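Local structure of 6-phospho-beta-glucosidase BglT (Thermotoga maritima, 1UP7) at residues Ile95-Val109 with Leu392-Ile406. The protein hydrolyses cellobiose 6'-phosphate to glucose 6-phosphate and glucose, using NAD and a manganese ion as cofactors. Sequence-based numbering, arbitrary orientation.
With G6P (6-O-phosphono-alpha-D-glucopyranose), chain J; NAD (nicotinamide-adenine-dinucleotide), chain I.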
ATOM      1  N   ILE A  95       3.963   4.466 -40.618  1.00 17.54           N
ATOM      2  CA  ILE A  95       3.147   3.257 -40.660  1.00 16.97           C
ATOM      3  C   ILE A  95       1.752   3.361 -39.998  1.00 17.30           C
ATOM      4  O   ILE A  95       0.798   2.890 -40.614  1.00 17.18           O
ATOM      5  CB  ILE A  95       3.993   2.012 -40.125  1.00 16.46           C
ATOM      6  CG1 ILE A  95       4.948   1.491 -41.210  1.00 16.20           C
ATOM      7  CG2 ILE A  95       3.117   0.892 -39.556  1.00 14.56           C
ATOM      8  CD1 ILE A  95       6.080   0.538 -40.683  1.00 15.58           C
ATOM      9  N   PRO A  96       1.623   3.920 -38.778  1.00 17.46           N
ATOM     10  CA  PRO A  96       0.307   4.066 -38.138  1.00 17.69           C
ATOM     11  C   PRO A  96      -0.665   4.932 -38.912  1.00 17.86           C
ATOM     12  O   PRO A  96      -1.873   4.736 -38.776  1.00 17.81           O
ATOM     13  CB  PRO A  96       0.628   4.711 -36.776  1.00 17.67           C
ATOM     14  CG  PRO A  96       2.078   4.426 -36.524  1.00 16.48           C
ATOM     15  CD  PRO A  96       2.710   4.384 -37.891  1.00 17.30           C
ATOM     16  N   LEU A  97      -0.144   5.844 -39.731  1.00 17.98           N
ATOM     17  CA  LEU A  97      -0.959   6.868 -40.383  1.00 18.34           C
ATOM     18  C   LEU A  97      -2.103   6.287 -41.221  1.00 18.84           C
ATOM     19  O   LEU A  97      -3.234   6.706 -41.083  1.00 18.87           O
ATOM     20  CB  LEU A  97      -0.063   7.761 -41.223  1.00 17.50           C
ATOM     21  CG  LEU A  97       0.470   9.072 -40.629  1.00 19.31           C
ATOM     22  CD1 LEU A  97       0.370   9.209 -39.122  1.00 11.26           C
ATOM     23  CD2 LEU A  97       1.850   9.452 -41.149  1.00 17.41           C
ATOM     24  N   LYS A  98      -1.806   5.293 -42.062  1.00 19.23           N
ATOM     25  CA  LYS A  98      -2.836   4.642 -42.878  1.00 19.43           C
ATOM     26  C   LYS A  98      -3.993   4.026 -42.083  1.00 19.09           C
ATOM     27  O   LYS A  98      -5.066   3.805 -42.628  1.00 19.11           O
ATOM     28  CB  LYS A  98      -2.238   3.584 -43.810  1.00 19.80           C
ATOM     29  CG  LYS A  98      -1.730   2.350 -43.089  1.00 21.41           C
ATOM     30  CD  LYS A  98      -1.181   1.290 -44.048  1.00 21.53           C
ATOM     31  CE  LYS A  98       0.169   1.661 -44.654  1.00 20.56           C
ATOM     32  NZ  LYS A  98       1.234   1.810 -43.664  1.00 19.42           N
ATOM     33  N   TYR A  99      -3.765   3.746 -40.810  1.00 18.51           N
ATOM     34  CA  TYR A  99      -4.790   3.199 -39.928  1.00 17.94           C
ATOM     35  C   TYR A  99      -5.612   4.251 -39.216  1.00 17.68           C
ATOM     36  O   TYR A  99      -6.489   3.906 -38.432  1.00 18.40           O
ATOM     37  CB  TYR A  99      -4.149   2.278 -38.883  1.00 17.43           C
ATOM     38  CG  TYR A  99      -3.366   1.152 -39.477  1.00 16.66           C
ATOM     39  CD1 TYR A  99      -3.972  -0.065 -39.781  1.00 16.55           C
ATOM     40  CD2 TYR A  99      -2.001   1.299 -39.751  1.00 16.16           C
ATOM     41  CE1 TYR A  99      -3.221  -1.130 -40.326  1.00 15.13           C
ATOM     42  CE2 TYR A  99      -1.251   0.268 -40.301  1.00 12.95           C
ATOM     43  CZ  TYR A  99      -1.865  -0.946 -40.586  1.00 16.38           C
ATOM     44  OH  TYR A  99      -1.123  -1.980 -41.139  1.00 15.75           O
ATOM     45  N   GLY A 100      -5.346   5.528 -39.485  1.00 17.57           N
ATOM     46  CA  GLY A 100      -6.000   6.629 -38.796  1.00 17.48           C
ATOM     47  C   GLY A 100      -5.445   6.843 -37.395  1.00 17.35           C
ATOM     48  O   GLY A 100      -6.127   7.328 -36.516  1.00 17.49           O
ATOM     49  N   LEU A 101      -4.201   6.439 -37.186  1.00 17.40           N
ATOM     50  CA  LEU A 101      -3.580   6.470 -35.869  1.00 17.39           C
ATOM     51  C   LEU A 101      -2.477   7.506 -35.854  1.00 17.08           C
ATOM     52  O   LEU A 101      -1.833   7.734 -36.890  1.00 16.60           O
ATOM     53  CB  LEU A 101      -2.976   5.101 -35.577  1.00 17.14           C
ATOM     54  CG  LEU A 101      -3.777   4.022 -34.808  1.00 19.11           C
ATOM     55  CD1 LEU A 101      -5.279   4.344 -34.492  1.00 14.08           C
ATOM     56  CD2 LEU A 101      -3.580   2.601 -35.383  1.00 15.78           C
ATOM     57  N   ILE A 102      -2.245   8.107 -34.687  1.00 16.99           N
ATOM     58  CA  ILE A 102      -1.128   9.006 -34.484  1.00 16.49           C
ATOM     59  C   ILE A 102       0.194   8.303 -34.796  1.00 17.06           C
ATOM     60  O   ILE A 102       0.471   7.196 -34.310  1.00 16.48           O
ATOM     61  CB  ILE A 102      -1.110   9.518 -33.031  1.00 16.87           C
ATOM     62  CG1 ILE A 102      -2.296  10.472 -32.774  1.00 13.75           C
ATOM     63  CG2 ILE A 102       0.268  10.176 -32.732  1.00 14.61           C
ATOM     64  CD1 ILE A 102      -2.198  11.672 -33.604  1.00 12.29           C
ATOM     65  N   GLY A 103       0.989   8.924 -35.653  1.00 17.30           N
ATOM     66  CA  GLY A 103       2.356   8.467 -35.860  1.00 17.47           C
ATOM     67  C   GLY A 103       3.353   9.483 -35.332  1.00 17.83           C
ATOM     68  O   GLY A 103       3.456  10.599 -35.849  1.00 17.97           O
ATOM     69  N   GLN A 104       4.075   9.096 -34.295  1.00 18.30           N
ATOM     70  CA  GLN A 104       4.969   9.996 -33.581  1.00 18.49           C
ATOM     71  C   GLN A 104       6.191   9.254 -33.025  1.00 18.93           C
ATOM     72  O   GLN A 104       6.114   8.091 -32.628  1.00 19.05           O
ATOM     73  CB  GLN A 104       4.190  10.718 -32.474  1.00 18.46           C
ATOM     74  CG  GLN A 104       4.677  12.164 -32.181  1.00 17.71           C
ATOM     75  CD  GLN A 104       5.872  12.132 -31.216  1.00 16.60           C
ATOM     76  OE1 GLN A 104       6.014  11.204 -30.392  1.00 15.19           O
ATOM     77  NE2 GLN A 104       6.738  13.107 -31.339  1.00 15.01           N
ATOM     78  N   GLU A 105       7.327   9.922 -33.016  1.00 19.63           N
ATOM     79  CA  GLU A 105       8.585   9.330 -32.541  1.00 20.71           C
ATOM     80  C   GLU A 105       8.510   8.560 -31.195  1.00 20.78           C
ATOM     81  O   GLU A 105       9.054   7.433 -31.099  1.00 20.43           O
ATOM     82  CB  GLU A 105       9.692  10.416 -32.509  1.00 21.08           C
ATOM     83  CG  GLU A 105      11.024   9.916 -31.944  1.00 25.78           C
ATOM     84  CD  GLU A 105      11.937  11.009 -31.407  1.00 31.19           C
ATOM     85  OE1 GLU A 105      11.446  12.006 -30.802  1.00 35.09           O
ATOM     86  OE2 GLU A 105      13.174  10.865 -31.577  1.00 32.99           O
ATOM     87  N   THR A 106       7.850   9.147 -30.181  1.00 20.38           N
ATOM     88  CA  THR A 106       7.863   8.610 -28.813  1.00 21.28           C
ATOM     89  C   THR A 106       6.499   8.241 -28.266  1.00 20.88           C
ATOM     90  O   THR A 106       6.421   7.580 -27.249  1.00 21.69           O
ATOM     91  CB  THR A 106       8.535   9.618 -27.839  1.00 21.95           C
ATOM     92  OG1 THR A 106       7.710  10.809 -27.696  1.00 23.80           O
ATOM     93  CG2 THR A 106       9.806  10.216 -28.459  1.00 24.92           C
ATOM     94  N   THR A 107       5.434   8.682 -28.922  1.00 20.86           N
ATOM     95  CA  THR A 107       4.094   8.600 -28.371  1.00 21.00           C
ATOM     96  C   THR A 107       3.221   7.648 -29.159  1.00 20.35           C
ATOM     97  O   THR A 107       3.048   7.839 -30.344  1.00 20.93           O
ATOM     98  CB  THR A 107       3.434   9.998 -28.428  1.00 21.30           C
ATOM     99  OG1 THR A 107       4.292  10.948 -27.771  1.00 23.75           O
ATOM    100  CG2 THR A 107       2.148   9.980 -27.617  1.00 19.51           C
ATOM    101  N   GLY A 108       2.598   6.696 -28.490  1.00 19.59           N
ATOM    102  CA  GLY A 108       1.636   5.827 -29.140  1.00 18.80           C
ATOM    103  C   GLY A 108       2.363   4.744 -29.910  1.00 18.55           C
ATOM    104  O   GLY A 108       3.447   4.295 -29.515  1.00 18.37           O
ATOM    105  N   VAL A 109       1.787   4.349 -31.034  1.00 18.34           N
ATOM    106  CA  VAL A 109       2.262   3.182 -31.807  1.00 17.70           C
ATOM    107  C   VAL A 109       3.735   3.319 -32.223  1.00 17.71           C
ATOM    108  O   VAL A 109       4.496   2.367 -32.128  1.00 18.12           O
ATOM    109  CB  VAL A 109       1.347   2.879 -33.024  1.00 17.66           C
ATOM    110  CG1 VAL A 109       1.915   1.688 -33.921  1.00 16.78           C
ATOM    111  CG2 VAL A 109      -0.071   2.562 -32.561  1.00 16.49           C
ATOM    112  N   LEU A 392      -3.750   5.364 -27.551  1.00 18.05           N
ATOM    113  CA  LEU A 392      -3.635   5.821 -28.942  1.00 17.44           C
ATOM    114  C   LEU A 392      -3.364   4.663 -29.903  1.00 17.67           C
ATOM    115  O   LEU A 392      -3.044   4.887 -31.081  1.00 17.42           O
ATOM    116  CB  LEU A 392      -2.545   6.888 -29.091  1.00 17.87           C
ATOM    117  CG  LEU A 392      -2.740   8.223 -28.331  1.00 19.22           C
ATOM    118  CD1 LEU A 392      -1.419   9.009 -28.282  1.00 17.98           C
ATOM    119  CD2 LEU A 392      -3.816   9.063 -28.980  1.00 18.84           C
ATOM    120  N   GLY A 393      -3.522   3.430 -29.403  1.00 17.31           N
ATOM    121  CA  GLY A 393      -3.383   2.243 -30.225  1.00 17.65           C
ATOM    122  C   GLY A 393      -4.562   1.926 -31.139  1.00 17.79           C
ATOM    123  O   GLY A 393      -5.539   2.654 -31.190  1.00 18.31           O
ATOM    124  N   PRO A 394      -4.447   0.840 -31.890  1.00 17.72           N
ATOM    125  CA  PRO A 394      -5.471   0.435 -32.865  1.00 17.57           C
ATOM    126  C   PRO A 394      -6.765  -0.087 -32.229  1.00 17.36           C
ATOM    127  O   PRO A 394      -6.756  -0.630 -31.137  1.00 17.55           O
ATOM    128  CB  PRO A 394      -4.778  -0.727 -33.598  1.00 17.19           C
ATOM    129  CG  PRO A 394      -3.853  -1.298 -32.575  1.00 17.22           C
ATOM    130  CD  PRO A 394      -3.304  -0.095 -31.876  1.00 17.54           C
ATOM    131  N   ASP A 395      -7.867   0.098 -32.928  1.00 17.34           N
ATOM    132  CA  ASP A 395      -9.054  -0.699 -32.721  1.00 17.93           C
ATOM    133  C   ASP A 395      -8.715  -2.189 -33.041  1.00 17.84           C
ATOM    134  O   ASP A 395      -7.797  -2.478 -33.801  1.00 17.70           O
ATOM    135  CB  ASP A 395     -10.129  -0.206 -33.688  1.00 17.47           C
ATOM    136  CG  ASP A 395     -10.932   0.974 -33.158  1.00 18.42           C
ATOM    137  OD1 ASP A 395     -10.610   1.538 -32.108  1.00 20.01           O
ATOM    138  OD2 ASP A 395     -11.949   1.418 -33.741  1.00 21.65           O
ATOM    139  N   VAL A 396      -9.470  -3.109 -32.457  1.00 17.78           N
ATOM    140  CA  VAL A 396      -9.351  -4.532 -32.738  1.00 16.96           C
ATOM    141  C   VAL A 396      -9.232  -4.849 -34.218  1.00 17.18           C
ATOM    142  O   VAL A 396      -8.341  -5.610 -34.605  1.00 16.77           O
ATOM    143  CB  VAL A 396     -10.500  -5.304 -32.054  1.00 17.54           C
ATOM    144  CG1 VAL A 396     -10.683  -6.689 -32.677  1.00 14.54           C
ATOM    145  CG2 VAL A 396     -10.203  -5.377 -30.527  1.00 15.85           C
ATOM    146  N   GLU A 397     -10.078  -4.227 -35.047  1.00 17.19           N
ATOM    147  CA  GLU A 397     -10.077  -4.486 -36.500  1.00 17.65           C
ATOM    148  C   GLU A 397      -8.744  -4.169 -37.193  1.00 17.50           C
ATOM    149  O   GLU A 397      -8.502  -4.676 -38.267  1.00 17.68           O
ATOM    150  CB  GLU A 397     -11.244  -3.747 -37.244  1.00 17.74           C
ATOM    151  CG  GLU A 397     -11.166  -2.204 -37.184  1.00 17.85           C
ATOM    152  CD  GLU A 397     -12.222  -1.468 -38.022  1.00 19.99           C
ATOM    153  OE1 GLU A 397     -12.198  -1.606 -39.269  1.00 19.11           O
ATOM    154  OE2 GLU A 397     -13.049  -0.699 -37.437  1.00 18.81           O
ATOM    155  N   ASP A 398      -7.911  -3.312 -36.622  1.00 17.42           N
ATOM    156  CA  ASP A 398      -6.652  -2.954 -37.266  1.00 17.72           C
ATOM    157  C   ASP A 398      -5.427  -3.533 -36.589  1.00 17.61           C
ATOM    158  O   ASP A 398      -4.329  -3.437 -37.138  1.00 17.43           O
ATOM    159  CB  ASP A 398      -6.441  -1.443 -37.302  1.00 17.59           C
ATOM    160  CG  ASP A 398      -7.503  -0.718 -38.100  1.00 19.27           C
ATOM    161  OD1 ASP A 398      -7.739  -1.086 -39.260  1.00 17.21           O
ATOM    162  OD2 ASP A 398      -8.145   0.252 -37.634  1.00 21.66           O
ATOM    163  N   ALA A 399      -5.588  -4.074 -35.379  1.00 17.22           N
ATOM    164  CA  ALA A 399      -4.425  -4.413 -34.557  1.00 17.53           C
ATOM    165  C   ALA A 399      -3.494  -5.448 -35.201  1.00 17.76           C
ATOM    166  O   ALA A 399      -2.281  -5.288 -35.186  1.00 17.32           O
ATOM    167  CB  ALA A 399      -4.837  -4.797 -33.116  1.00 16.41           C
ATOM    168  N   LYS A 400      -4.061  -6.474 -35.813  1.00 18.34           N
ATOM    169  CA  LYS A 400      -3.233  -7.516 -36.398  1.00 19.57           C
ATOM    170  C   LYS A 400      -2.419  -7.056 -37.574  1.00 19.29           C
ATOM    171  O   LYS A 400      -1.213  -7.348 -37.634  1.00 19.53           O
ATOM    172  CB  LYS A 400      -4.084  -8.714 -36.814  1.00 20.78           C
ATOM    173  CG  LYS A 400      -3.822  -9.900 -35.965  1.00 23.81           C
ATOM    174  CD  LYS A 400      -4.917 -10.905 -36.179  1.00 29.31           C
ATOM    175  CE  LYS A 400      -4.329 -12.297 -36.222  1.00 33.32           C
ATOM    176  NZ  LYS A 400      -2.881 -12.222 -36.529  1.00 35.65           N
ATOM    177  N   ASP A 401      -3.066  -6.392 -38.526  1.00 19.21           N
ATOM    178  CA  ASP A 401      -2.346  -5.907 -39.700  1.00 19.85           C
ATOM    179  C   ASP A 401      -1.280  -4.898 -39.277  1.00 19.05           C
ATOM    180  O   ASP A 401      -0.168  -4.941 -39.787  1.00 19.12           O
ATOM    181  CB  ASP A 401      -3.298  -5.293 -40.736  1.00 20.58           C
ATOM    182  CG  ASP A 401      -4.131  -6.328 -41.451  1.00 21.97           C
ATOM    183  OD1 ASP A 401      -3.698  -7.484 -41.543  1.00 24.92           O
ATOM    184  OD2 ASP A 401      -5.236  -6.075 -41.966  1.00 26.98           O
ATOM    185  N   LEU A 402      -1.622  -4.016 -38.348  1.00 17.91           N
ATOM    186  CA  LEU A 402      -0.666  -3.009 -37.883  1.00 18.33           C
ATOM    187  C   LEU A 402       0.592  -3.679 -37.284  1.00 18.50           C
ATOM    188  O   LEU A 402       1.742  -3.325 -37.653  1.00 17.76           O
ATOM    189  CB  LEU A 402      -1.305  -2.034 -36.859  1.00 17.95           C
ATOM    190  CG  LEU A 402      -0.375  -1.051 -36.149  1.00 16.59           C
ATOM    191  CD1 LEU A 402       0.305  -0.158 -37.171  1.00 13.82           C
ATOM    192  CD2 LEU A 402      -1.134  -0.217 -35.073  1.00 13.64           C
ATOM    193  N   LEU A 403       0.372  -4.635 -36.368  1.00 18.48           N
ATOM    194  CA  LEU A 403       1.493  -5.358 -35.752  1.00 18.97           C
ATOM    195  C   LEU A 403       2.381  -6.036 -36.791  1.00 19.26           C
ATOM    196  O   LEU A 403       3.598  -5.980 -36.694  1.00 19.40           O
ATOM    197  CB  LEU A 403       1.046  -6.371 -34.677  1.00 18.63           C
ATOM    198  CG  LEU A 403       2.196  -7.132 -33.928  1.00 18.65           C
ATOM    199  CD1 LEU A 403       3.213  -6.246 -33.174  1.00 15.83           C
ATOM    200  CD2 LEU A 403       1.692  -8.200 -32.980  1.00 15.96           C
ATOM    201  N   GLU A 404       1.762  -6.641 -37.799  1.00 19.55           N
ATOM    202  CA  GLU A 404       2.485  -7.318 -38.866  1.00 20.04           C
ATOM    203  C   GLU A 404       3.361  -6.359 -39.627  1.00 19.39           C
ATOM    204  O   GLU A 404       4.500  -6.691 -39.916  1.00 19.16           O
ATOM    205  CB  GLU A 404       1.515  -7.989 -39.836  1.00 20.15           C
ATOM    206  CG  GLU A 404       1.518  -9.490 -39.731  1.00 26.40           C
ATOM    207  CD  GLU A 404       0.214 -10.038 -39.182  1.00 32.91           C
ATOM    208  OE1 GLU A 404      -0.756 -10.244 -40.001  1.00 32.10           O
ATOM    209  OE2 GLU A 404       0.187 -10.268 -37.929  1.00 35.41           O
ATOM    210  N   GLU A 405       2.828  -5.178 -39.955  1.00 18.82           N
ATOM    211  CA  GLU A 405       3.598  -4.150 -40.639  1.00 18.82           C
ATOM    212  C   GLU A 405       4.801  -3.714 -39.806  1.00 18.62           C
ATOM    213  O   GLU A 405       5.928  -3.602 -40.317  1.00 18.67           O
ATOM    214  CB  GLU A 405       2.731  -2.947 -40.933  1.00 18.16           C
ATOM    215  CG  GLU A 405       2.403  -2.819 -42.401  1.00 21.11           C
ATOM    216  CD  GLU A 405       2.103  -1.389 -42.791  1.00 21.70           C
ATOM    217  OE1 GLU A 405       1.071  -0.877 -42.350  1.00 21.80           O
ATOM    218  OE2 GLU A 405       2.894  -0.794 -43.533  1.00 21.84           O
ATOM    219  N   ILE A 406       4.558  -3.481 -38.518  1.00 18.15           N
ATOM    220  CA  ILE A 406       5.603  -3.054 -37.611  1.00 17.99           C
ATOM    221  C   ILE A 406       6.710  -4.128 -37.505  1.00 18.60           C
ATOM    222  O   ILE A 406       7.906  -3.805 -37.559  1.00 18.82           O
ATOM    223  CB  ILE A 406       5.040  -2.772 -36.205  1.00 17.76           C
ATOM    224  CG1 ILE A 406       4.193  -1.485 -36.172  1.00 17.56           C
ATOM    225  CG2 ILE A 406       6.185  -2.761 -35.149  1.00 16.39           C
ATOM    226  CD1 ILE A 406       3.314  -1.414 -34.888  1.00 17.55           C
TER
HETATM  227  C1  G6P J1417      11.493  17.363 -27.680  1.00 60.29           C
HETATM  228  C2  G6P J1417      11.359  16.068 -26.833  1.00 59.37           C
HETATM  229  C3  G6P J1417      12.458  15.080 -27.221  1.00 59.26           C
HETATM  230  C4  G6P J1417      12.266  14.743 -28.691  1.00 58.48           C
HETATM  231  C5  G6P J1417      12.464  16.033 -29.509  1.00 58.06           C
HETATM  232  C6  G6P J1417      12.235  15.765 -30.990  1.00 55.32           C
HETATM  233  O1  G6P J1417      10.467  18.344 -27.437  1.00 60.16           O
HETATM  234  O2  G6P J1417      11.432  16.294 -25.426  1.00 58.61           O
HETATM  235  O3  G6P J1417      12.468  13.905 -26.402  1.00 59.68           O
HETATM  236  O4  G6P J1417      13.132  13.678 -29.083  1.00 56.62           O
HETATM  237  O5  G6P J1417      11.541  17.075 -29.096  1.00 59.56           O
HETATM  238  O6  G6P J1417      13.044  16.610 -31.793  1.00 52.15           O
HETATM  239  P   G6P J1417      13.470  16.170 -33.283  1.00 48.03           P
HETATM  240  O1P G6P J1417      14.476  17.197 -33.748  1.00 50.36           O
HETATM  241  O2P G6P J1417      12.335  16.134 -34.294  1.00 47.42           O
HETATM  242  O3P G6P J1417      14.109  14.814 -33.177  1.00 46.24           O
HETATM  243  PA  NAD I1416      20.615  10.023 -34.294  1.00 39.58           P
HETATM  244  O1A NAD I1416      19.907   9.356 -35.404  1.00 39.58           O
HETATM  245  O2A NAD I1416      21.623  11.116 -34.708  1.00 42.49           O
HETATM  246  O5B NAD I1416      21.368   8.819 -33.515  1.00 36.88           O
HETATM  247  C5B NAD I1416      22.482   9.100 -32.708  1.00 31.06           C
HETATM  248  C4B NAD I1416      23.628   8.155 -33.044  1.00 27.54           C
HETATM  249  O4B NAD I1416      23.349   6.840 -32.568  1.00 29.02           O
HETATM  250  C3B NAD I1416      23.939   8.015 -34.529  1.00 26.05           C
HETATM  251  O3B NAD I1416      25.257   8.496 -34.746  1.00 21.96           O
HETATM  252  C2B NAD I1416      23.843   6.514 -34.808  1.00 25.76           C
HETATM  253  O2B NAD I1416      24.853   6.065 -35.688  1.00 23.91           O
HETATM  254  C1B NAD I1416      24.080   5.951 -33.418  1.00 26.16           C
HETATM  255  N9A NAD I1416      23.591   4.593 -33.201  1.00 26.81           N
HETATM  256  C8A NAD I1416      22.481   3.956 -33.721  1.00 24.99           C
HETATM  257  N7A NAD I1416      22.453   2.721 -33.173  1.00 27.63           N
HETATM  258  C5A NAD I1416      23.463   2.575 -32.296  1.00 25.50           C
HETATM  259  C6A NAD I1416      23.896   1.531 -31.489  1.00 27.10           C
HETATM  260  N6A NAD I1416      23.263   0.363 -31.455  1.00 24.93           N
HETATM  261  N1A NAD I1416      25.027   1.709 -30.701  1.00 26.83           N
HETATM  262  C2A NAD I1416      25.724   2.905 -30.732  1.00 25.65           C
HETATM  263  N3A NAD I1416      25.301   3.919 -31.558  1.00 25.38           N
HETATM  264  C4A NAD I1416      24.197   3.749 -32.319  1.00 26.29           C
HETATM  265  O3  NAD I1416      19.465  10.634 -33.349  1.00 39.74           O
HETATM  266  PN  NAD I1416      19.572  11.816 -32.273  1.00 36.98           P
HETATM  267  O1N NAD I1416      18.603  12.824 -32.773  1.00 41.41           O
HETATM  268  O2N NAD I1416      20.930  12.205 -31.962  1.00 39.33           O
HETATM  269  O5D NAD I1416      19.034  11.157 -30.919  1.00 39.15           O
HETATM  270  C5D NAD I1416      19.448   9.901 -30.414  1.00 36.12           C
HETATM  271  C4D NAD I1416      18.405   9.435 -29.387  1.00 37.30           C
HETATM  272  O4D NAD I1416      18.278  10.329 -28.282  1.00 36.78           O
HETATM  273  C3D NAD I1416      17.011   9.336 -29.990  1.00 35.07           C
HETATM  274  O3D NAD I1416      16.453   8.173 -29.457  1.00 35.30           O
HETATM  275  C2D NAD I1416      16.278  10.575 -29.486  1.00 35.83           C
HETATM  276  O2D NAD I1416      14.874  10.431 -29.356  1.00 33.84           O
HETATM  277  C1D NAD I1416      16.971  10.905 -28.184  1.00 37.91           C
HETATM  278  N1N NAD I1416      17.235  12.344 -28.100  1.00 43.50           N
HETATM  279  C2N NAD I1416      18.542  12.682 -27.832  1.00 44.47           C
HETATM  280  C3N NAD I1416      18.936  13.993 -27.724  1.00 47.55           C
HETATM  281  C7N NAD I1416      20.391  14.289 -27.447  1.00 50.35           C
HETATM  282  O7N NAD I1416      20.807  15.254 -26.498  1.00 51.89           O
HETATM  283  N7N NAD I1416      21.315  13.592 -28.127  1.00 52.29           N
HETATM  284  C4N NAD I1416      17.958  14.975 -27.898  1.00 49.80           C
HETATM  285  C5N NAD I1416      16.613  14.651 -28.167  1.00 47.38           C
HETATM  286  C6N NAD I1416      16.259  13.305 -28.267  1.00 46.00           C
HETATM  287  O   HOH W   1      -3.810   7.241 -32.516  1.00 22.42           O
HETATM  288  O   HOH W   2      -0.466   5.839 -31.924  1.00 25.27           O
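Ile95 lays CG2 against Leu402 CD1 (3.8 Å) on helix 396-409, while its CG1 passes alongside the Glu405 carboxylate. Lys98, bent at its last two torsions, brings NZ to both carboxylate oxygens of Glu405 on their syn lone pairs, 3.0 Å from OE1, closing a forked salt bridge. The anti lone pair of the same OE1 accepts a hydrogen bond from the Tyr99 hydroxyl (OH to OE1 2.7 Å), so two donors grip one oxygen from different sides. Shortening Glu405 to an alanine is likely to leave the Lys98 ammonium without this counter-charge and the Tyr99 hydroxyl without its acceptor. With CG beside its own backbone N (chi1 -57°), Tyr99 lays its ring against the helix, Leu402 CB over one face in a CH-pi contact 4.0 Å from the centroid. Leu101 CD2 touches both Pro394 and Leu402 CD2. The loop ties the NAD-binding Rossmann domain of this family 4 glycosidase to the C-terminal helix, whose Asp398 pairs with Lys251 of the second subunit. Two waters join Ile102 to Leu392 O, one bonding Ile102 N and the other Ile102 O. Where the loop reaches the active site, Glu105 takes hydrogen bonds from G6P O4 at OE1 and NAD O2D at OE2 and, as in relatives, probably raises the basicity of Tyr243. Thr107 CG2 returns to Leu392 CD1 (3.8 Å). Val109, opening helix 109-131 behind the N-cap Gly108, gives its N-H to the water that bonds Ile102 O and presses CG1 on Ile406 CD1 (3.5 Å).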